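PDB 4WI0: cellulosomal scaffoldin adaptor protein B from Acetivibrio cellulolyticus, which serves as a cellulosomal scaffoldin, this chain being one of its cohesin domains, the modules that bind dockerins in cellulosome assembly. Local coordinates for residues A[5-10]-A[128-133]. Numbering follows the deposited sequence.
Sequences ITMNFD and VVFEHS
Met7 reaches from strand 4-9 to Phe130 and Val128 across the core of the cohesin domain. Its CB lies 4.1 Å from both CZ and CE2 of Phe130. CG is anti to the backbone N (chi1 -177°), and the next bond is extended too, which carries the sulfur across to the other segment. SD comes within 3.8 Å of Val128 CG1. The chain then bends at chi3 (-69°), and this turn keeps CE beside the same methyl, 3.9 Å from Val128 CG1. The two side chains cross at about a right angle. Ile39 of strand 32-40 touches both of them.

Phe130 points its ring back at strand 4-9. The ring meets the backbone with its edge: Thr6 C lies in the ring plane, 3.9 Å from Phe130 CE2. Ile5 CG1 approaches Phe130 CZ obliquely at 4.4 Å. At the other end, Phe9 brings CZ to 4.3 Å from Val128 CB, which sits at the edge of the Phe9 ring.

The two strands belong to different sheets of the cohesin beta-sandwich; residues 5-9 and 128-130 run nearly antiparallel, at 167°. Thr6 OG1 hydrogen-bonds to Ile160 O within its own sheet. No hydrogen bond joins the two segments. Van der Waals packing joins them, mostly between apolar side chains, with the Phe130 edge against the backbone of Thr6 and Met7. The two sheets probably hold together here through close fit and burial of apolar surface.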
ATOM      1  N   ILE A   5     -16.294   2.763  -8.271  1.00 23.30           N
ATOM      2  CA  ILE A   5     -15.224   3.082  -9.215  1.00 22.59           C
ATOM      3  C   ILE A   5     -15.638   2.528 -10.582  1.00 23.19           C
ATOM      4  O   ILE A   5     -16.249   1.449 -10.681  1.00 22.97           O
ATOM      5  CB  ILE A   5     -13.842   2.521  -8.796  1.00 21.69           C
ATOM      6  CG1 ILE A   5     -12.765   2.941  -9.807  1.00 20.97           C
ATOM      7  CG2 ILE A   5     -13.865   1.004  -8.674  1.00 21.87           C
ATOM      8  CD1 ILE A   5     -11.343   2.836  -9.297  1.00 20.18           C
ATOM      9  N   THR A   6     -15.315   3.281 -11.628  1.00 22.98           N
ATOM     10  CA  THR A   6     -15.686   2.914 -12.981  1.00 23.73           C
ATOM     11  C   THR A   6     -14.732   3.524 -13.999  1.00 22.95           C
ATOM     12  O   THR A   6     -13.864   4.334 -13.663  1.00 21.26           O
ATOM     13  CB  THR A   6     -17.134   3.366 -13.297  1.00 24.62           C
ATOM     14  OG1 THR A   6     -17.587   2.739 -14.501  1.00 25.77           O
ATOM     15  CG2 THR A   6     -17.235   4.874 -13.448  1.00 24.74           C
ATOM     16  N   MET A   7     -14.923   3.129 -15.251  1.00 23.14           N
ATOM     17  CA  MET A   7     -14.202   3.704 -16.362  1.00 23.31           C
ATOM     18  C   MET A   7     -15.218   4.249 -17.348  1.00 24.35           C
ATOM     19  O   MET A   7     -16.193   3.575 -17.693  1.00 23.98           O
ATOM     20  CB  MET A   7     -13.318   2.644 -17.013  1.00 23.48           C
ATOM     21  CG  MET A   7     -12.448   3.149 -18.153  1.00 23.86           C
ATOM     22  SD  MET A   7     -11.672   1.781 -19.045  1.00 24.25           S
ATOM     23  CE  MET A   7     -10.523   1.198 -17.800  1.00 23.60           C
ATOM     24  N   ASN A   8     -14.987   5.475 -17.801  1.00 24.84           N
ATOM     25  CA  ASN A   8     -15.850   6.107 -18.794  1.00 26.99           C
ATOM     26  C   ASN A   8     -15.074   6.496 -20.039  1.00 26.48           C
ATOM     27  O   ASN A   8     -13.960   6.998 -19.936  1.00 25.13           O
ATOM     28  CB  ASN A   8     -16.488   7.354 -18.193  1.00 28.47           C
ATOM     29  CG  ASN A   8     -17.489   7.020 -17.111  1.00 29.71           C
ATOM     30  OD1 ASN A   8     -17.327   7.413 -15.966  1.00 29.49           O
ATOM     31  ND2 ASN A   8     -18.536   6.299 -17.477  1.00 30.77           N
ATOM     32  N   PHE A   9     -15.668   6.267 -21.207  1.00 27.13           N
ATOM     33  CA  PHE A   9     -15.056   6.671 -22.477  1.00 27.58           C
ATOM     34  C   PHE A   9     -15.655   7.974 -22.972  1.00 28.58           C
ATOM     35  O   PHE A   9     -16.860   8.187 -22.848  1.00 29.58           O
ATOM     36  CB  PHE A   9     -15.241   5.597 -23.549  1.00 27.50           C
ATOM     37  CG  PHE A   9     -14.730   4.244 -23.150  1.00 26.86           C
ATOM     38  CD1 PHE A   9     -13.448   4.089 -22.660  1.00 26.01           C
ATOM     39  CD2 PHE A   9     -15.527   3.115 -23.293  1.00 27.79           C
ATOM     40  CE1 PHE A   9     -12.969   2.846 -22.294  1.00 25.75           C
ATOM     41  CE2 PHE A   9     -15.050   1.864 -22.931  1.00 27.43           C
ATOM     42  CZ  PHE A   9     -13.772   1.729 -22.428  1.00 26.42           C
ATOM     43  N   ASP A  10     -14.815   8.846 -23.532  1.00 28.29           N
ATOM     44  CA  ASP A  10     -15.318  10.049 -24.198  1.00 29.48           C
ATOM     45  C   ASP A  10     -16.130   9.699 -25.447  1.00 30.96           C
ATOM     46  O   ASP A  10     -16.998  10.464 -25.851  1.00 31.50           O
ATOM     47  CB  ASP A  10     -14.189  11.023 -24.545  1.00 29.68           C
ATOM     48  CG  ASP A  10     -13.182  10.450 -25.523  1.00 29.98           C
ATOM     49  OD1 ASP A  10     -13.128   9.215 -25.719  1.00 29.68           O
ATOM     50  OD2 ASP A  10     -12.415  11.250 -26.091  1.00 31.59           O
ATOM     51  N   VAL A 128     -13.002  -3.766 -22.604  1.00 22.89           N
ATOM     52  CA  VAL A 128     -12.016  -3.374 -21.597  1.00 22.23           C
ATOM     53  C   VAL A 128     -12.633  -3.614 -20.216  1.00 22.43           C
ATOM     54  O   VAL A 128     -13.764  -3.184 -19.964  1.00 22.59           O
ATOM     55  CB  VAL A 128     -11.623  -1.892 -21.752  1.00 22.20           C
ATOM     56  CG1 VAL A 128     -10.655  -1.454 -20.651  1.00 21.66           C
ATOM     57  CG2 VAL A 128     -11.011  -1.642 -23.126  1.00 22.03           C
ATOM     58  N   VAL A 129     -11.912  -4.311 -19.335  1.00 22.03           N
ATOM     59  CA  VAL A 129     -12.374  -4.508 -17.955  1.00 22.22           C
ATOM     60  C   VAL A 129     -11.288  -4.321 -16.899  1.00 21.94           C
ATOM     61  O   VAL A 129     -10.108  -4.566 -17.146  1.00 21.32           O
ATOM     62  CB  VAL A 129     -13.000  -5.909 -17.729  1.00 23.12           C
ATOM     63  CG1 VAL A 129     -14.285  -6.051 -18.519  1.00 23.43           C
ATOM     64  CG2 VAL A 129     -12.022  -7.034 -18.066  1.00 23.31           C
ATOM     65  N   PHE A 130     -11.716  -3.900 -15.714  1.00 21.85           N
ATOM     66  CA  PHE A 130     -10.947  -4.113 -14.495  1.00 21.59           C
ATOM     67  C   PHE A 130     -10.859  -5.613 -14.236  1.00 22.45           C
ATOM     68  O   PHE A 130     -11.880  -6.306 -14.286  1.00 22.56           O
ATOM     69  CB  PHE A 130     -11.624  -3.435 -13.305  1.00 21.70           C
ATOM     70  CG  PHE A 130     -11.726  -1.935 -13.426  1.00 21.18           C
ATOM     71  CD1 PHE A 130     -10.617  -1.137 -13.215  1.00 21.10           C
ATOM     72  CD2 PHE A 130     -12.937  -1.327 -13.743  1.00 21.74           C
ATOM     73  CE1 PHE A 130     -10.703   0.250 -13.317  1.00 20.71           C
ATOM     74  CE2 PHE A 130     -13.040   0.051 -13.844  1.00 21.88           C
ATOM     75  CZ  PHE A 130     -11.919   0.846 -13.631  1.00 21.31           C
ATOM     76  N   GLU A 131      -9.661  -6.117 -13.943  1.00 22.68           N
ATOM     77  CA  GLU A 131      -9.450  -7.559 -13.825  1.00 24.49           C
ATOM     78  C   GLU A 131      -8.548  -7.953 -12.665  1.00 23.57           C
ATOM     79  O   GLU A 131      -7.495  -7.358 -12.470  1.00 22.36           O
ATOM     80  CB  GLU A 131      -8.861  -8.091 -15.136  1.00 26.56           C
ATOM     81  CG  GLU A 131      -8.317  -9.507 -15.054  1.00 28.81           C
ATOM     82  CD  GLU A 131      -8.073 -10.109 -16.412  1.00 29.64           C
ATOM     83  OE1 GLU A 131      -9.049 -10.558 -17.033  1.00 30.83           O
ATOM     84  OE2 GLU A 131      -6.906 -10.141 -16.845  1.00 30.97           O
ATOM     85  N   HIS A 132      -8.964  -8.979 -11.920  1.00 23.86           N
ATOM     86  CA  HIS A 132      -8.162  -9.573 -10.845  1.00 24.58           C
ATOM     87  C   HIS A 132      -6.697  -9.809 -11.246  1.00 23.48           C
ATOM     88  O   HIS A 132      -6.405 -10.238 -12.360  1.00 22.84           O
ATOM     89  CB  HIS A 132      -8.785 -10.907 -10.379  1.00 27.33           C
ATOM     90  CG  HIS A 132      -7.955 -11.642  -9.364  1.00 30.00           C
ATOM     91  ND1 HIS A 132      -7.955 -11.318  -8.023  1.00 31.54           N
ATOM     92  CD2 HIS A 132      -7.095 -12.681  -9.498  1.00 32.09           C
ATOM     93  CE1 HIS A 132      -7.131 -12.124  -7.375  1.00 32.71           C
ATOM     94  NE2 HIS A 132      -6.598 -12.963  -8.247  1.00 32.73           N
ATOM     95  N   SER A 133      -5.788  -9.509 -10.323  1.00 22.64           N
ATOM     96  CA  SER A 133      -4.380  -9.829 -10.476  1.00 22.50           C
ATOM     97  C   SER A 133      -3.861 -10.474  -9.194  1.00 22.82           C
ATOM     98  O   SER A 133      -4.215 -10.051  -8.095  1.00 22.38           O
ATOM     99  CB  SER A 133      -3.579  -8.564 -10.781  1.00 21.76           C
ATOM    100  OG  SER A 133      -2.188  -8.817 -10.716  1.00 22.13           O
TER